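Local coordinates for GCN5-related N-acetyltransferase (Ralstonia eutropha JMP134, PDB 2Q0Y), which is a GCN5-related N-acetyltransferase that transfers the acetyl group of acetyl-CoA to an amine of a substrate the structure does not identify, at the interface of chains A and B. Coordinates in Å, arbitrary orientation; residue numbers count along the deposited sequence, not the author numbering. Chains: chain A/B, GCN5-related N-acetyltransferase.

Contact 1: the interface of chains A and B. Residues chain A 76-77, 82-83, 85; chain B 35-36, 39-40, 43.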
ATOM      1  N   PRO A  76      -0.623  -7.035   6.793  1.00 12.08           N
ATOM      2  CA  PRO A  76      -1.453  -7.961   7.590  1.00 11.40           C
ATOM      3  C   PRO A  76      -2.175  -8.999   6.737  1.00 12.96           C
ATOM      4  O   PRO A  76      -2.664  -8.673   5.647  1.00 12.86           O
ATOM      5  CB  PRO A  76      -2.497  -7.039   8.237  1.00 12.32           C
ATOM      6  CG  PRO A  76      -2.492  -5.804   7.361  1.00 13.52           C
ATOM      7  CD  PRO A  76      -1.074  -5.642   6.948  1.00 12.40           C
ATOM      8  N   PRO A  77      -2.267 -10.242   7.232  1.00 12.52           N
ATOM      9  CA  PRO A  77      -3.134 -11.208   6.553  1.00 12.04           C
ATOM     10  C   PRO A  77      -4.483 -10.573   6.256  1.00 10.59           C
ATOM     11  O   PRO A  77      -5.007  -9.801   7.074  1.00 12.17           O
ATOM     12  CB  PRO A  77      -3.223 -12.348   7.566  1.00 10.40           C
ATOM     13  CG  PRO A  77      -1.850 -12.318   8.188  1.00 12.90           C
ATOM     14  CD  PRO A  77      -1.576 -10.847   8.380  1.00 12.33           C
ATOM     15  N   PRO A  82      -5.334 -14.608   2.747  1.00 11.20           N
ATOM     16  CA  PRO A  82      -5.654 -14.844   4.162  1.00 11.01           C
ATOM     17  C   PRO A  82      -4.544 -15.538   4.921  1.00 11.21           C
ATOM     18  O   PRO A  82      -4.481 -15.405   6.137  1.00 11.87           O
ATOM     19  CB  PRO A  82      -6.907 -15.738   4.107  1.00 10.51           C
ATOM     20  CG  PRO A  82      -6.931 -16.303   2.737  1.00 14.72           C
ATOM     21  CD  PRO A  82      -6.288 -15.282   1.852  1.00 11.25           C
ATOM     22  N   LEU A  83      -3.698 -16.293   4.217  1.00 12.45           N
ATOM     23  CA  LEU A  83      -2.649 -17.045   4.876  1.00 12.59           C
ATOM     24  C   LEU A  83      -1.303 -16.340   4.875  1.00 14.32           C
ATOM     25  O   LEU A  83      -0.356 -16.827   5.490  1.00 15.07           O
ATOM     26  CB  LEU A  83      -2.495 -18.427   4.231  1.00 12.63           C
ATOM     27  CG  LEU A  83      -3.760 -19.280   4.148  1.00 12.76           C
ATOM     28  CD1 LEU A  83      -3.431 -20.598   3.448  1.00 18.15           C
ATOM     29  CD2 LEU A  83      -4.394 -19.511   5.510  1.00 15.68           C
ATOM     30  N   ASP A  85       1.254 -12.888   5.308  1.00 11.85           N
ATOM     31  CA  ASP A  85       1.479 -11.574   5.901  1.00 11.58           C
ATOM     32  C   ASP A  85       2.378 -10.717   4.990  1.00 11.24           C
ATOM     33  O   ASP A  85       3.314 -10.033   5.443  1.00 11.61           O
ATOM     34  CB  ASP A  85       2.086 -11.707   7.303  1.00 12.40           C
ATOM     35  CG  ASP A  85       3.423 -12.432   7.308  1.00 16.00           C
ATOM     36  OD1 ASP A  85       3.837 -13.002   6.264  1.00 17.22           O
ATOM     37  OD2 ASP A  85       4.052 -12.445   8.376  1.00 21.19           O
TER
ATOM     38  N   ALA B  35     -10.190 -18.371   7.447  1.00  8.28           N
ATOM     39  CA  ALA B  35      -8.805 -18.727   7.096  1.00  8.83           C
ATOM     40  C   ALA B  35      -7.802 -17.662   7.535  1.00  7.40           C
ATOM     41  O   ALA B  35      -6.649 -17.976   7.878  1.00 10.77           O
ATOM     42  CB  ALA B  35      -8.688 -18.976   5.616  1.00  9.27           C
HETATM   43  N   MSE B  36      -8.233 -16.408   7.502  1.00  8.70           N
HETATM   44  CA  MSE B  36      -7.422 -15.267   7.918  1.00  9.93           C
HETATM   45  C   MSE B  36      -7.259 -15.138   9.428  1.00 10.27           C
HETATM   46  O   MSE B  36      -6.326 -14.482   9.908  1.00  9.87           O
HETATM   47  CB  MSE B  36      -8.082 -13.978   7.399  1.00 10.54           C
HETATM   48  CG  MSE B  36      -7.311 -12.713   7.681  1.00 11.77           C
HETATM   49 SE   MSE B  36      -8.419 -11.162   7.315  0.75 17.67          SE
HETATM   50  CE  MSE B  36      -9.580 -11.365   8.814  1.00 19.67           C
ATOM     51  N   PRO B  39      -3.809 -16.491  11.299  1.00  9.88           N
ATOM     52  CA  PRO B  39      -2.710 -15.680  10.734  1.00 10.45           C
ATOM     53  C   PRO B  39      -2.743 -14.191  11.139  1.00 10.78           C
ATOM     54  O   PRO B  39      -1.721 -13.628  11.556  1.00 10.27           O
ATOM     55  CB  PRO B  39      -2.882 -15.877   9.227  1.00 11.47           C
ATOM     56  CG  PRO B  39      -3.443 -17.255   9.110  1.00  8.55           C
ATOM     57  CD  PRO B  39      -4.426 -17.354  10.268  1.00  9.75           C
ATOM     58  N   PHE B  40      -3.912 -13.567  11.077  1.00 10.42           N
ATOM     59  CA  PHE B  40      -4.010 -12.165  11.497  1.00  8.94           C
ATOM     60  C   PHE B  40      -3.700 -11.950  12.985  1.00  9.72           C
ATOM     61  O   PHE B  40      -2.982 -11.024  13.346  1.00 11.41           O
ATOM     62  CB  PHE B  40      -5.364 -11.522  11.142  1.00  9.63           C
ATOM     63  CG  PHE B  40      -5.445 -10.114  11.608  1.00  8.27           C
ATOM     64  CD1 PHE B  40      -4.789  -9.125  10.922  1.00 10.25           C
ATOM     65  CD2 PHE B  40      -6.076  -9.791  12.801  1.00  7.38           C
ATOM     66  CE1 PHE B  40      -4.779  -7.818  11.392  1.00 10.44           C
ATOM     67  CE2 PHE B  40      -6.090  -8.470  13.261  1.00 11.49           C
ATOM     68  CZ  PHE B  40      -5.444  -7.495  12.551  1.00 11.67           C
ATOM     69  N   TRP B  43      -0.045 -12.221  13.569  1.00 11.69           N
ATOM     70  CA  TRP B  43       0.597 -11.037  13.010  1.00 13.88           C
ATOM     71  C   TRP B  43       0.441  -9.858  13.979  1.00 13.71           C
ATOM     72  O   TRP B  43       1.380  -9.090  14.177  1.00 12.52           O
ATOM     73  CB  TRP B  43      -0.029 -10.691  11.656  1.00 13.48           C
ATOM     74  CG  TRP B  43       0.451  -9.409  11.021  1.00 15.93           C
ATOM     75  CD1 TRP B  43       1.509  -9.257  10.165  1.00 15.84           C
ATOM     76  CD2 TRP B  43      -0.130  -8.107  11.172  1.00 12.95           C
ATOM     77  NE1 TRP B  43       1.625  -7.947   9.786  1.00 14.79           N
ATOM     78  CE2 TRP B  43       0.645  -7.213  10.397  1.00 15.82           C
ATOM     79  CE3 TRP B  43      -1.209  -7.609  11.899  1.00 12.30           C
ATOM     80  CZ2 TRP B  43       0.366  -5.872  10.327  1.00 13.70           C
ATOM     81  CZ3 TRP B  43      -1.479  -6.268  11.848  1.00 13.49           C
ATOM     82  CH2 TRP B  43      -0.698  -5.409  11.070  1.00 16.17           C
TER

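Contact 2: the interface of chains A and B. Residues chain A 123-125, 142, 144; chain B 147-150.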
ATOM      1  N   PHE A 123      -0.875 -12.367  -3.749  1.00  9.06           N
ATOM      2  CA  PHE A 123      -1.587 -11.146  -4.161  1.00 10.72           C
ATOM      3  C   PHE A 123      -0.579 -10.034  -4.364  1.00 10.35           C
ATOM      4  O   PHE A 123       0.390  -9.937  -3.607  1.00 12.36           O
ATOM      5  CB  PHE A 123      -2.577 -10.791  -3.044  1.00 10.89           C
ATOM      6  CG  PHE A 123      -3.540  -9.681  -3.365  1.00 12.31           C
ATOM      7  CD1 PHE A 123      -4.584  -9.879  -4.255  1.00 14.07           C
ATOM      8  CD2 PHE A 123      -3.431  -8.454  -2.727  1.00 13.42           C
ATOM      9  CE1 PHE A 123      -5.493  -8.858  -4.506  1.00 14.13           C
ATOM     10  CE2 PHE A 123      -4.356  -7.443  -2.979  1.00 10.60           C
ATOM     11  CZ  PHE A 123      -5.372  -7.661  -3.866  1.00 15.48           C
ATOM     12  N   ALA A 124      -0.815  -9.192  -5.366  1.00 11.58           N
ATOM     13  CA  ALA A 124       0.071  -8.069  -5.650  1.00  9.88           C
ATOM     14  C   ALA A 124      -0.712  -6.807  -5.961  1.00 10.62           C
ATOM     15  O   ALA A 124      -1.891  -6.866  -6.386  1.00 10.53           O
ATOM     16  CB  ALA A 124       0.972  -8.417  -6.819  1.00 10.88           C
ATOM     17  N   VAL A 125      -0.046  -5.674  -5.761  1.00 11.71           N
ATOM     18  CA  VAL A 125      -0.624  -4.361  -6.030  1.00 10.64           C
ATOM     19  C   VAL A 125       0.397  -3.491  -6.753  1.00 12.39           C
ATOM     20  O   VAL A 125       1.583  -3.801  -6.783  1.00 11.94           O
ATOM     21  CB  VAL A 125      -1.114  -3.640  -4.743  1.00 14.67           C
ATOM     22  CG1 VAL A 125      -2.251  -4.421  -4.059  1.00 12.86           C
ATOM     23  CG2 VAL A 125       0.019  -3.411  -3.781  1.00 18.06           C
ATOM     24  N   SER A 142      -7.169  -5.069 -11.386  1.00 12.07           N
ATOM     25  CA  SER A 142      -8.408  -4.373 -11.029  1.00 11.66           C
ATOM     26  C   SER A 142      -8.121  -3.185 -10.124  1.00 12.80           C
ATOM     27  O   SER A 142      -7.279  -3.277  -9.243  1.00 11.18           O
ATOM     28  CB  SER A 142      -9.364  -5.294 -10.273  1.00 13.37           C
ATOM     29  OG  SER A 142      -9.703  -6.434 -11.034  1.00 15.15           O
ATOM     30  N   THR A 144      -8.465  -0.894  -6.944  1.00 12.15           N
ATOM     31  CA  THR A 144      -8.751  -1.167  -5.547  1.00 13.17           C
ATOM     32  C   THR A 144      -9.542  -0.014  -4.934  1.00 13.30           C
ATOM     33  O   THR A 144      -9.848   0.969  -5.592  1.00 14.13           O
ATOM     34  CB  THR A 144      -7.498  -1.417  -4.702  1.00 13.54           C
ATOM     35  OG1 THR A 144      -6.848  -0.173  -4.381  1.00 13.48           O
ATOM     36  CG2 THR A 144      -6.533  -2.361  -5.412  1.00 16.36           C
TER
HETATM   37  N   MSE B 147      -4.052  -0.580  -8.215  1.00 11.08           N
HETATM   38  CA  MSE B 147      -4.694  -1.716  -8.823  1.00 10.40           C
HETATM   39  C   MSE B 147      -4.079  -2.970  -8.225  1.00 11.39           C
HETATM   40  O   MSE B 147      -2.970  -2.934  -7.689  1.00 10.86           O
HETATM   41  CB  MSE B 147      -4.502  -1.703 -10.350  1.00 10.37           C
HETATM   42  CG  MSE B 147      -4.990  -0.420 -11.022  1.00 11.32           C
HETATM   43 SE   MSE B 147      -4.697  -0.412 -12.914  0.75 16.11          SE
HETATM   44  CE  MSE B 147      -6.117  -1.582 -13.426  1.00 15.32           C
ATOM     45  N   SER B 148      -4.802  -4.075  -8.335  1.00  9.86           N
ATOM     46  CA  SER B 148      -4.391  -5.328  -7.734  1.00 10.66           C
ATOM     47  C   SER B 148      -4.647  -6.514  -8.652  1.00 10.02           C
ATOM     48  O   SER B 148      -5.456  -6.436  -9.590  1.00  9.08           O
ATOM     49  CB  SER B 148      -5.119  -5.538  -6.403  1.00 11.98           C
ATOM     50  OG  SER B 148      -6.514  -5.814  -6.581  1.00 10.15           O
ATOM     51  N   LYS B 149      -3.951  -7.617  -8.364  1.00  8.70           N
ATOM     52  CA  LYS B 149      -4.114  -8.853  -9.090  1.00  9.00           C
ATOM     53  C   LYS B 149      -3.727 -10.061  -8.225  1.00  9.77           C
ATOM     54  O   LYS B 149      -2.675 -10.052  -7.582  1.00  8.79           O
ATOM     55  CB  LYS B 149      -3.261  -8.843 -10.355  1.00  9.69           C
ATOM     56  CG  LYS B 149      -3.429 -10.059 -11.221  1.00 11.56           C
ATOM     57  CD  LYS B 149      -2.579 -10.009 -12.470  1.00 10.90           C
ATOM     58  CE  LYS B 149      -2.810 -11.218 -13.330  1.00 15.87           C
ATOM     59  NZ  LYS B 149      -2.033 -11.166 -14.614  1.00 12.58           N
ATOM     60  N   PRO B 150      -4.583 -11.091  -8.180  1.00  8.56           N
ATOM     61  CA  PRO B 150      -4.145 -12.322  -7.547  1.00  8.47           C
ATOM     62  C   PRO B 150      -3.036 -12.944  -8.375  1.00  8.90           C
ATOM     63  O   PRO B 150      -3.096 -12.924  -9.607  1.00  9.53           O
ATOM     64  CB  PRO B 150      -5.392 -13.204  -7.588  1.00 11.26           C
ATOM     65  CG  PRO B 150      -6.524 -12.214  -7.722  1.00 12.11           C
ATOM     66  CD  PRO B 150      -5.989 -11.191  -8.625  1.00 11.18           C
TER
HETATM   67  O   HOH W   1      -7.872  -8.406 -10.567  1.00 16.16           O

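Contact 1: the interface of chains A and B
A:Pro76 lies flat over one face of the indole of B:Trp43, in a loop-on-helix patch of the two-fold interface of the deposited dimer, which may be the biological one. Its CB sits 3.6 Å from the centroid of the six-membered ring and its CA 3.7 Å from that of the five-membered ring, CH-pi geometry at both, and the two side chains run alongside each other in the same direction. The indole is presented from helix 30-50 of chain B with CG anti to the backbone N (chi1 175°) and its plane turned at right angles to the CA-CB-CG plane (chi2 90°). A:Pro77 approaches the same face obliquely, CD standing 3.6 Å from CG of B:Trp43. The pair of prolines, in the loop between strands 63-74 and 86-95 of chain A, thus spans the indole from its CB end to its benzene ring. CB of A:Pro76 also touches the edge of the B:Phe40 ring, nearly in the ring plane and 4.0 Å from CE1.

Towards the start of helix 30-50, chain A also packs against backbone atoms. CG of A:Pro77 rests 3.6 Å from C of B:Pro39, and the carbonyl O of A:Pro82 comes within 3.4 Å of CA of B:Met36 (selenomethionine). No hydrogen bond crosses this patch, which hides 304 Å². One methyl of A:Leu83, CD2, stops 3.6 Å from the carbonyl O of B:Ala35.

Contact 2: the interface of chains A and B
In this GNAT-family protein the chains meet by strand exchange: strand 146-150 of chain B, near its C-terminus, lies between strands 123-127 and 142-143 of chain A, so that the two chains share a beta-sheet. The exchange is reciprocal by the two-fold symmetry, and would tie the subunits together if the deposited dimer is the biological one. Pairing is antiparallel on both sides. A:Ala124 and B:Lys149 bond mutually, A:Ala124 N to B:Lys149 O at 3.0 Å and B:Lys149 N to A:Ala124 O at 3.0 Å, with each donor tilted 23° from the carbonyl plane. Across the other flank, A:Ser142 N gives a 2.8 Å bond to B:Ser148 O, in the carbonyl plane, and B:Ser148 N returns one of 2.8 Å to A:Ser142 O. Successive residues of the inserted strand therefore bond to opposite neighbours.

The side chain of B:Ser148 fits between apolar groups of chain A. Its CB lies above the plane of the A:Phe123 ring and just beyond its tip, 3.3 Å from CZ, and the methyl CG2 of A:Thr144 stands 3.6 Å from that CB. The ring reaches there because CG of A:Phe123 is anti to the backbone N (chi1 -172°). On B:Ser148 the hydroxyl OG lies between backbone N and carbonyl carbon (chi1 70°), near both CZ and CG2. A water adds a looser link. The hydroxyl OG of A:Ser142 is 2.7 Å from O of water 1. That water O is in turn 3.3 Å from B:Ser148 O, the same carbonyl oxygen that accepts the A:Ser142 amide.

The C-alpha centres of contact 1 and contact 2 are about 17 Å apart, and the two patches have no residue in common. Each chain supplies different elements to them: chain B gives helix 30-50 to contact 1 and strand 146-150 to contact 2, whereas chain A gives a loop to the first and strands 123-127 and 142-143 and the loop residue A:Thr144 to the second. Contact 2 is directional and backbone-bonded; contact 1 is apolar, with no polar pair within bonding reach. Together they could fix both the register of the exchanged strand and the relative orientation of the subunits. Two-fold symmetry repeats each contact with the chains exchanged; whether the dimer is the biological form the structure alone does not show.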